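Local coordinates for EreC (Klebsiella pneumoniae, PDB 6XCQ), which probably hydrolyses the macrolactone ester of erythromycin and related macrolides, a reaction that underlies esterase-mediated resistance to these antibiotics, at residues Leu111-Gly116 and Trp138-Leu143; Asn309-Pro314 and Ala411-Asn416; Asp377-Tyr382 and Met401-Met406; Thr395-Pro400 and Asp422-Val427. The protein carries 1 engineered substitution. All coordinates share one frame; numbering follows the deposited sequence. Where two conformers were deposited one is given.

In the fold
Interactions 2, 3 and 4 gather on one side of the chain, their centres 10 to 13 Å apart, while interaction 1 lies 33 to 40 Å from them, between centres. Interaction 4 is the buried one: antiparallel strand pairing in the mixed central sheet. Interaction 3, partly buried, sets helix 379-387 against the chain that leads from strand 392-396 into strand 405-408, through a salt bridge, backbone bonds and methionines. Interaction 2 involves strand 411-414, which pairs antiparallel with 405-408, and is mostly polar, with hydroxyls and waters. Lys312 to Asp422 is a salt bridge from interaction 2 to interaction 4. Interaction 1 is a surface contact between consecutive helices, with aliphatic packing, a lysine at a helix end and one bridging water.

Interaction 1. Residues Leu111-Gly116 and Trp138-Leu143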
# COMPACT_ATOMS: atom_id res chain seq x y z
N LEU A 111 -16.01 7.27 -4.67
CA LEU A 111 -16.35 7.93 -3.41
C LEU A 111 -17.31 9.09 -3.62
O LEU A 111 -18.27 9.26 -2.86
CB LEU A 111 -15.09 8.42 -2.71
CG LEU A 111 -14.20 7.30 -2.14
CD1 LEU A 111 -13.03 7.91 -1.38
CD2 LEU A 111 -15.02 6.36 -1.26
N ASN A 112 -17.07 9.90 -4.66
CA ASN A 112 -17.83 11.12 -4.88
C ASN A 112 -19.14 10.89 -5.62
O ASN A 112 -19.98 11.79 -5.67
CB ASN A 112 -16.97 12.13 -5.65
CG ASN A 112 -15.74 12.54 -4.87
OD1 ASN A 112 -15.84 12.97 -3.73
ND2 ASN A 112 -14.57 12.39 -5.49
N SER A 113 -19.34 9.70 -6.19
CA SER A 113 -20.53 9.44 -6.99
C SER A 113 -21.76 9.26 -6.10
O SER A 113 -21.66 9.05 -4.89
CB SER A 113 -20.32 8.18 -7.82
OG SER A 113 -20.43 7.04 -6.98
N THR A 114 -22.94 9.35 -6.72
CA THR A 114 -24.20 9.05 -6.05
C THR A 114 -25.35 8.91 -7.03
O THR A 114 -26.30 8.15 -6.78
CB THR A 114 -24.55 10.13 -5.02
OG1 THR A 114 -25.82 9.83 -4.44
CG2 THR A 114 -24.59 11.51 -5.67
N ALA A 115 -25.29 9.62 -8.15
CA ALA A 115 -26.43 9.73 -9.07
C ALA A 115 -26.43 8.55 -10.05
O ALA A 115 -26.12 8.66 -11.23
CB ALA A 115 -26.38 11.06 -9.81
N GLY A 116 -26.80 7.38 -9.52
CA GLY A 116 -27.02 6.21 -10.33
C GLY A 116 -26.46 4.96 -9.69
O GLY A 116 -26.05 4.96 -8.52
N TRP A 138 -17.16 1.23 3.25
CA TRP A 138 -17.42 1.95 4.49
C TRP A 138 -17.06 3.43 4.36
O TRP A 138 -17.84 4.30 4.77
CB TRP A 138 -16.64 1.30 5.64
CG TRP A 138 -16.74 2.13 6.87
CD1 TRP A 138 -17.77 2.15 7.77
CD2 TRP A 138 -15.81 3.11 7.31
NE1 TRP A 138 -17.52 3.07 8.75
CE2 TRP A 138 -16.32 3.67 8.50
CE3 TRP A 138 -14.58 3.57 6.82
CZ2 TRP A 138 -15.65 4.67 9.19
CZ3 TRP A 138 -13.92 4.54 7.52
CH2 TRP A 138 -14.45 5.09 8.69
N ILE A 139 -15.89 3.73 3.78
CA ILE A 139 -15.45 5.12 3.65
C ILE A 139 -16.50 5.96 2.93
O ILE A 139 -16.83 7.08 3.35
CB ILE A 139 -14.10 5.19 2.90
CG1 ILE A 139 -12.93 4.89 3.84
CG2 ILE A 139 -13.91 6.56 2.25
CD1 ILE A 139 -11.60 4.80 3.09
N LYS A 140 -17.05 5.44 1.83
CA LYS A 140 -18.03 6.20 1.07
C LYS A 140 -19.25 6.53 1.92
O LYS A 140 -19.71 7.67 1.93
CB LYS A 140 -18.44 5.42 -0.18
CG LYS A 140 -19.51 6.10 -1.04
CD LYS A 140 -19.77 5.32 -2.33
CE LYS A 140 -20.76 6.08 -3.27
NZ LYS A 140 -20.89 5.36 -4.58
N SER A 141 -19.77 5.55 2.67
CA SER A 141 -20.89 5.83 3.56
C SER A 141 -20.50 6.84 4.62
O SER A 141 -21.19 7.85 4.83
CB SER A 141 -21.39 4.54 4.22
OG SER A 141 -21.62 3.54 3.25
N TYR A 142 -19.38 6.58 5.30
CA TYR A 142 -18.87 7.49 6.32
C TYR A 142 -18.77 8.93 5.81
O TYR A 142 -19.19 9.87 6.49
CB TYR A 142 -17.50 7.00 6.79
CG TYR A 142 -16.79 7.96 7.72
CD1 TYR A 142 -17.29 8.23 8.98
CD2 TYR A 142 -15.60 8.56 7.34
CE1 TYR A 142 -16.64 9.10 9.84
CE2 TYR A 142 -14.94 9.44 8.18
CZ TYR A 142 -15.47 9.70 9.43
OH TYR A 142 -14.81 10.56 10.27
N LEU A 143 -18.20 9.12 4.63
CA LEU A 143 -18.05 10.48 4.11
C LEU A 143 -19.41 11.11 3.81
O LEU A 143 -19.65 12.27 4.17
CB LEU A 143 -17.17 10.47 2.86
CG LEU A 143 -15.72 10.07 3.16
CD1 LEU A 143 -14.89 10.08 1.89
CD2 LEU A 143 -15.11 10.95 4.24
O HOH W 1 -19.04 9.65 -0.06
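Leu111, in the last turn of helix 101-112, brings its CA within 5.1 Å of the CA of Lys140 on helix 126-146, and beyond Asn112 the backbone leaves helical geometry at Ser113. The apolar part of the contact belongs to Leu111. Its CD2 lies 3.7 Å from Ile139 CG2 and equally near Lys140 CB, so one methyl fills the angle between two successive side chains, while CD1 reaches toward Leu143 CD1 at 4.3 Å. Leu111 and Lys140 run past each other in opposite directions. The lysine is fully extended, with CG opposite the backbone N (chi1 178°), and this carries its amine clear of its own helix to the carboxyl end of helix 101-112. There NZ stands 3.0 Å from Ser113 OG and makes a weak hydrogen bond to Tyr110 O; the serine hydroxyl itself bonds to the same carbonyl oxygen. A positive charge in this place should suit the negative end of the helix dipole. Between the backbones sits water 1, 2.9 Å from Leu111 O and at the same distance from Lys140 O, a bridge that is not exclusive, since other acceptors compete for its protons. On another side of helix 126-146, Trp138 and Tyr142 lean on helix 73-90. The arrangement is a surface helix-helix contact, the carboxyl end of one helix resting on the flank of the next in sequence.

Interaction 2. Residues Asn309-Pro314 and Ala411-Asn416. Engineered in segment 309-314: Asn309 (natural residue His).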
# COMPACT_ATOMS: atom_id res chain seq x y z
N ASN A 309 5.24 -3.31 4.79
CA ASN A 309 5.60 -2.09 4.06
C ASN A 309 5.78 -0.91 5.01
O ASN A 309 6.65 -0.06 4.78
CB ASN A 309 4.55 -1.72 3.01
CG ASN A 309 4.29 -2.81 2.00
OD1 ASN A 309 3.19 -3.36 1.94
ND2 ASN A 309 5.28 -3.11 1.17
N LEU A 310 4.97 -0.83 6.06
CA LEU A 310 5.02 0.29 6.99
C LEU A 310 6.21 0.20 7.94
O LEU A 310 6.61 1.23 8.50
CB LEU A 310 3.74 0.35 7.81
CG LEU A 310 2.40 0.55 7.09
CD1 LEU A 310 1.30 0.55 8.14
CD2 LEU A 310 2.38 1.85 6.33
N GLN A 311 6.74 -1.00 8.15
CA GLN A 311 7.83 -1.23 9.10
C GLN A 311 8.99 -0.28 8.83
O GLN A 311 9.27 0.05 7.68
CB GLN A 311 8.30 -2.69 8.96
CG GLN A 311 9.29 -3.16 10.01
CD GLN A 311 9.47 -4.66 9.98
OE1 GLN A 311 8.50 -5.43 9.95
NE2 GLN A 311 10.72 -5.09 9.99
N LYS A 312 9.64 0.20 9.89
CA LYS A 312 10.69 1.20 9.71
C LYS A 312 12.10 0.62 9.75
O LYS A 312 13.07 1.36 9.60
CB LYS A 312 10.55 2.32 10.76
CG LYS A 312 9.17 2.99 10.73
CD LYS A 312 9.05 4.20 11.66
CE LYS A 312 9.05 3.82 13.12
NZ LYS A 312 8.67 5.00 13.98
N THR A 313 12.23 -0.69 9.92
CA THR A 313 13.51 -1.39 9.96
C THR A 313 13.51 -2.46 8.87
O THR A 313 12.42 -2.80 8.35
CB THR A 313 13.73 -2.02 11.33
OG1 THR A 313 12.67 -2.97 11.56
CG2 THR A 313 13.75 -0.95 12.43
N PRO A 314 14.66 -3.04 8.51
CA PRO A 314 14.67 -4.02 7.42
C PRO A 314 13.80 -5.24 7.71
O PRO A 314 13.73 -5.74 8.84
CB PRO A 314 16.15 -4.41 7.32
CG PRO A 314 16.87 -3.20 7.77
CD PRO A 314 16.04 -2.65 8.89
N ALA A 411 3.44 -16.52 8.71
CA ALA A 411 4.75 -16.63 9.33
C ALA A 411 4.94 -15.54 10.38
O ALA A 411 3.95 -15.09 10.97
CB ALA A 411 5.85 -16.56 8.26
N SER A 412 6.19 -15.15 10.65
CA SER A 412 6.52 -14.01 11.50
C SER A 412 7.72 -13.26 10.94
O SER A 412 8.50 -13.81 10.16
CB SER A 412 6.81 -14.41 12.96
OG SER A 412 5.68 -14.97 13.61
N VAL A 413 7.87 -12.00 11.34
CA VAL A 413 9.10 -11.25 11.10
C VAL A 413 9.74 -11.02 12.46
O VAL A 413 9.06 -10.98 13.49
CB VAL A 413 8.86 -9.90 10.37
CG1 VAL A 413 8.10 -10.13 9.07
CG2 VAL A 413 8.13 -8.91 11.26
N GLU A 414 11.06 -10.87 12.47
CA GLU A 414 11.80 -10.57 13.68
C GLU A 414 12.58 -9.28 13.49
O GLU A 414 13.21 -9.08 12.45
CB GLU A 414 12.76 -11.70 14.05
CG GLU A 414 13.75 -11.30 15.14
CD GLU A 414 14.37 -12.50 15.87
OE1 GLU A 414 14.33 -13.63 15.31
OE2 GLU A 414 14.90 -12.30 17.00
N THR A 415 12.55 -8.41 14.49
CA THR A 415 13.17 -7.10 14.38
C THR A 415 13.22 -6.50 15.78
O THR A 415 12.81 -7.14 16.77
CB THR A 415 12.39 -6.22 13.39
OG1 THR A 415 13.13 -5.02 13.09
CG2 THR A 415 11.05 -5.88 13.96
N ASN A 416 13.76 -5.29 15.88
CA ASN A 416 13.62 -4.46 17.07
C ASN A 416 12.30 -3.73 16.94
O ASN A 416 12.19 -2.76 16.18
CB ASN A 416 14.78 -3.48 17.22
CG ASN A 416 14.67 -2.61 18.47
OD1 ASN A 416 13.60 -2.12 18.84
ND2 ASN A 416 15.80 -2.43 19.13
O HOH W 2 12.32 -8.03 9.91
O HOH W 3 14.98 -5.57 11.11
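Thr313 and Thr415 make a polar, partly buried contact between two loops, one running on from helix 307-310 and the other leaving strand 411-414. Their hydroxyls share a short hydrogen bond, 2.6 Å from Thr313 OG1 to Thr415 OG1, and either may be the donor. The two side chains meet at a slant. Thr313 OG1 sits between its own backbone N and carbonyl carbon (chi1 61°), whereas Thr415 OG1 lies opposite its backbone N (chi1 -170°), which leaves it pointing at the Thr313 hydroxyl. Gln311 steadies the arrangement from the same side as Thr313: its extended chain brings NE2 to 3.3 Å from Thr313 OG1, the hydroxyl lying 27° out of the amide plane, and the same NE2 reaches Thr313 O in a weak bond. The other end of that amide meets an aliphatic neighbour, with OE1 3.7 Å from Val413 CG2. Waters extend the polar network. Water 3 donates to Pro314 O at 2.6 Å and stands 2.8 Å from Thr415 OG1, and water 2 lies 2.9 Å from both Pro314 O and Glu414 O. Four residues before Thr313, in helix 307-310, the engineered Asn309, histidine in the natural sequence, is buried, and its ND2 hydrogen-bonds to Asp282 OD2. Helix 417-420 packs against the threonines through Ala420, with Asn416 at its N-cap position, its OD1 bonded to Ser418 OG and accepting from Glu419 N, while on the strand side Val413 and Thr415 are backbone-bonded to Met406 and Lys404.

Interaction 3. Residues Asp377-Tyr382 and Met401-Met406; sequences DSMEQY and MKAKRM
Asp377 and Arg405 form a side-on salt bridge, one nitrogen to each carboxylate oxygen: Arg405 NE to Asp377 OD1 at 2.7 Å and Arg405 NH2 to Asp377 OD2 at 3.0 Å. Both oxygens lie in or near the guanidinium plane, yet the nitrogens stand above the carboxylate, the two planes being 50° apart. Arg405 was modelled in two conformers, and this bridge belongs to one of them. Alongside it the backbones are joined directly. Asp377 O accepts from Lys404 N at 2.8 Å and, less straight, from Arg405 N, while Met379 N donates to Arg405 O at 2.7 Å. These bonds flank a single beta bridge, Ser378 with Arg405, at the very start of helix 379-387. Ser378 is the N-cap of that helix: its OG accepts from Gln381 N at 3.0 Å and also bonds to Arg375 O. From the first turn Met379, folded back on itself (chi2 59°, chi3 56°), brings CE to 3.7 Å from Ala403 CB and places CG beside Met406 SD. Tyr382 makes a Met-aromatic contact with one of the two modelled conformers of Met401, whose SD lies over the ring centre, 3.9 Å from the centroid. Glu380 OE2, held by Thr344 OG1 and Arg407 N, comes to 3.4 Å from Met406 CG. Farther out, Leu417 touches all three methionines and Ala403, and Glu414 takes the NH1 of Arg405.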
# COMPACT_ATOMS: atom_id res chain seq x y z
N ASP A 377 8.90 -14.76 23.11
CA ASP A 377 9.44 -13.49 22.61
C ASP A 377 8.64 -12.97 21.43
O ASP A 377 9.19 -12.37 20.50
CB ASP A 377 10.91 -13.63 22.26
CG ASP A 377 11.18 -14.74 21.26
OD1 ASP A 377 10.22 -15.30 20.68
OD2 ASP A 377 12.37 -15.04 21.05
N SER A 378 7.32 -13.19 21.41
CA SER A 378 6.49 -12.64 20.36
C SER A 378 5.70 -11.43 20.86
O SER A 378 5.44 -11.28 22.06
CB SER A 378 5.55 -13.71 19.81
OG SER A 378 4.47 -13.95 20.68
N MET A 379 5.37 -10.52 19.94
CA MET A 379 4.51 -9.41 20.31
C MET A 379 3.14 -9.91 20.75
O MET A 379 2.50 -9.34 21.63
CB MET A 379 4.38 -8.44 19.13
CG MET A 379 3.44 -7.25 19.40
SD MET A 379 3.90 -6.20 20.81
CE MET A 379 5.53 -5.74 20.36
N GLU A 380 2.67 -10.99 20.12
CA GLU A 380 1.39 -11.58 20.50
C GLU A 380 1.38 -12.02 21.96
O GLU A 380 0.37 -11.85 22.65
CB GLU A 380 1.08 -12.77 19.58
CG GLU A 380 0.77 -12.35 18.12
CD GLU A 380 2.00 -11.94 17.30
OE1 GLU A 380 3.13 -12.35 17.65
OE2 GLU A 380 1.82 -11.21 16.29
N GLN A 381 2.49 -12.57 22.44
CA GLN A 381 2.51 -13.01 23.84
C GLN A 381 2.49 -11.82 24.77
O GLN A 381 1.85 -11.86 25.84
CB GLN A 381 3.74 -13.86 24.12
CG GLN A 381 3.76 -14.39 25.56
CD GLN A 381 2.63 -15.36 25.81
OE1 GLN A 381 2.51 -16.37 25.12
NE2 GLN A 381 1.80 -15.06 26.80
N TYR A 382 3.20 -10.75 24.40
CA TYR A 382 3.18 -9.52 25.18
C TYR A 382 1.76 -8.98 25.30
O TYR A 382 1.34 -8.56 26.39
CB TYR A 382 4.09 -8.49 24.51
CG TYR A 382 4.20 -7.15 25.20
CD1 TYR A 382 5.16 -6.93 26.18
CD2 TYR A 382 3.36 -6.10 24.85
CE1 TYR A 382 5.27 -5.70 26.80
CE2 TYR A 382 3.47 -4.87 25.46
CZ TYR A 382 4.43 -4.67 26.43
OH TYR A 382 4.53 -3.45 27.03
N MET A 401 10.91 -4.89 26.63
CA MET A 401 10.00 -6.03 26.56
C MET A 401 10.71 -7.18 25.87
O MET A 401 11.72 -6.99 25.18
CB MET A 401 8.71 -5.69 25.81
CG MET A 401 8.88 -5.54 24.32
SD MET A 401 7.35 -5.01 23.52
CE MET A 401 8.02 -4.04 22.16
N LYS A 402 10.16 -8.37 26.08
CA LYS A 402 10.69 -9.60 25.50
C LYS A 402 10.35 -9.75 24.03
O LYS A 402 10.93 -10.62 23.37
CB LYS A 402 10.16 -10.83 26.25
CG LYS A 402 10.61 -10.93 27.70
CD LYS A 402 10.27 -12.28 28.34
CE LYS A 402 8.77 -12.50 28.46
NZ LYS A 402 8.45 -13.58 29.44
N ALA A 403 9.41 -8.96 23.51
CA ALA A 403 8.88 -9.16 22.17
C ALA A 403 9.94 -8.81 21.13
O ALA A 403 10.47 -7.69 21.12
CB ALA A 403 7.62 -8.33 21.97
N LYS A 404 10.25 -9.76 20.27
CA LYS A 404 11.15 -9.53 19.16
C LYS A 404 10.59 -10.00 17.83
O LYS A 404 11.18 -9.68 16.78
CB LYS A 404 12.49 -10.24 19.40
CG LYS A 404 13.43 -9.44 20.29
CD LYS A 404 14.65 -10.27 20.64
CE LYS A 404 15.65 -9.44 21.44
NZ LYS A 404 15.10 -9.15 22.79
N ARG A 405 9.49 -10.74 17.82
CA ARG A 405 8.90 -11.23 16.59
C ARG A 405 7.41 -10.93 16.59
O ARG A 405 6.79 -10.77 17.64
CB ARG A 405 9.18 -12.73 16.37
CG ARG A 405 8.73 -13.68 17.47
CD ARG A 405 9.34 -15.07 17.28
NE ARG A 405 10.62 -15.21 17.97
CZ ARG A 405 11.80 -15.26 17.36
NH1 ARG A 405 11.88 -15.20 16.04
NH2 ARG A 405 12.91 -15.38 18.07
N MET A 406 6.84 -10.81 15.38
CA MET A 406 5.42 -10.54 15.22
C MET A 406 4.91 -11.31 14.01
O MET A 406 5.63 -11.47 13.02
CB MET A 406 5.15 -9.03 15.06
CG MET A 406 3.66 -8.66 14.98
SD MET A 406 3.41 -6.89 15.30
CE MET A 406 4.54 -6.19 14.10

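Interaction 4. Residues Thr395-Pro400 and Asp422-Val427; sequences TLTDAP and DAIVCV
Thr395 and Ile424 lie on one face of the central mixed sheet, Leu396 and Ala423 on the other, where strands 392-396 and 423-427 run antiparallel. Helix 379-387 covers the Thr395-Ile424 face through Met379, Tyr382 and Ile383; on the other, Leu396 touches Ile52. At its two edges the strand pair is flanked by strands 33-36 and 338-345. Thr395 and Ile424 are the hydrogen-bonded pair, Thr395 N to Ile424 O at 2.9 Å and Ile424 N to Thr395 O at 2.7 Å, while Leu396 and Ala423 form the next, non-hydrogen-bonded pair. The side chains of the first pair point the same way, with Thr395 CG2 3.6 Å from Ile424 CB. Thr397 comes across at about a right angle; with its CG2 opposite the carbonyl carbon and OG1 on the crowded side (chi1 57°), the methyl meets Ile424 CG1 at 3.6 Å and the hydroxyl bonds to Phe421 O. Past Leu396 the strands part. Thr397 N reaches Asp422 O only in a weak 3.5 Å bond, and water 4 bridges the same two atoms, accepting from Thr397 N at 3.3 Å and donating to Asp422 O at 2.7 Å.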
# COMPACT_ATOMS: atom_id res chain seq x y z
N THR A 395 -1.04 -1.00 22.09
CA THR A 395 0.17 -0.86 22.89
C THR A 395 1.20 -0.02 22.15
O THR A 395 1.32 -0.12 20.92
CB THR A 395 0.77 -2.24 23.25
OG1 THR A 395 1.82 -2.06 24.21
CG2 THR A 395 1.36 -2.94 22.04
N LEU A 396 1.91 0.82 22.89
CA LEU A 396 3.10 1.46 22.36
C LEU A 396 4.25 0.46 22.39
O LEU A 396 4.18 -0.57 23.05
CB LEU A 396 3.46 2.71 23.15
CG LEU A 396 2.29 3.67 23.40
CD1 LEU A 396 2.74 4.79 24.33
CD2 LEU A 396 1.73 4.25 22.09
N THR A 397 5.31 0.76 21.65
CA THR A 397 6.44 -0.15 21.57
C THR A 397 7.67 0.35 22.30
O THR A 397 8.67 -0.38 22.36
CB THR A 397 6.81 -0.40 20.10
OG1 THR A 397 7.10 0.86 19.48
CG2 THR A 397 5.68 -1.09 19.38
N ASP A 398 7.66 1.58 22.80
CA ASP A 398 8.82 2.17 23.45
C ASP A 398 8.75 1.87 24.95
O ASP A 398 8.52 2.74 25.79
CB ASP A 398 8.90 3.67 23.17
CG ASP A 398 10.17 4.31 23.73
OD1 ASP A 398 11.09 3.56 24.13
OD2 ASP A 398 10.24 5.55 23.78
N ALA A 399 8.94 0.59 25.26
CA ALA A 399 9.16 0.14 26.62
C ALA A 399 9.94 -1.17 26.53
O ALA A 399 9.69 -1.96 25.61
CB ALA A 399 7.85 -0.09 27.38
N PRO A 400 10.90 -1.41 27.43
CA PRO A 400 11.59 -2.71 27.43
C PRO A 400 10.59 -3.85 27.39
O PRO A 400 9.53 -3.79 28.02
CB PRO A 400 12.39 -2.68 28.74
CG PRO A 400 11.90 -1.45 29.50
CD PRO A 400 11.42 -0.50 28.45
N ASP A 422 5.69 2.31 15.86
CA ASP A 422 5.39 3.21 16.97
C ASP A 422 4.33 2.65 17.91
O ASP A 422 4.38 2.92 19.11
CB ASP A 422 4.94 4.57 16.45
CG ASP A 422 6.05 5.31 15.70
OD1 ASP A 422 6.89 5.96 16.36
OD2 ASP A 422 6.10 5.21 14.46
N ALA A 423 3.37 1.87 17.39
CA ALA A 423 2.34 1.25 18.21
C ALA A 423 1.92 -0.05 17.55
O ALA A 423 2.24 -0.31 16.39
CB ALA A 423 1.12 2.17 18.40
N ILE A 424 1.19 -0.88 18.31
CA ILE A 424 0.67 -2.16 17.83
C ILE A 424 -0.81 -2.25 18.18
O ILE A 424 -1.22 -1.97 19.31
CB ILE A 424 1.40 -3.38 18.42
CG1 ILE A 424 2.92 -3.19 18.49
CG2 ILE A 424 1.05 -4.62 17.60
CD1 ILE A 424 3.64 -3.33 17.14
N VAL A 425 -1.60 -2.70 17.20
CA VAL A 425 -3.01 -3.00 17.35
C VAL A 425 -3.17 -4.51 17.20
O VAL A 425 -2.69 -5.09 16.22
CB VAL A 425 -3.84 -2.24 16.30
CG1 VAL A 425 -5.28 -2.68 16.27
CG2 VAL A 425 -3.73 -0.75 16.52
N CYS A 426 -3.83 -5.15 18.16
CA CYS A 426 -3.96 -6.60 18.12
C CYS A 426 -5.42 -6.99 18.34
O CYS A 426 -6.01 -6.61 19.35
CB CYS A 426 -3.05 -7.24 19.17
SG CYS A 426 -3.08 -9.06 19.12
N VAL A 427 -6.00 -7.70 17.38
CA VAL A 427 -7.41 -8.09 17.42
C VAL A 427 -7.50 -9.57 17.80
O VAL A 427 -6.48 -10.28 17.77
CB VAL A 427 -8.09 -7.80 16.07
CG1 VAL A 427 -7.98 -6.30 15.72
CG2 VAL A 427 -7.49 -8.67 14.96
O HOH W 4 6.21 3.79 20.82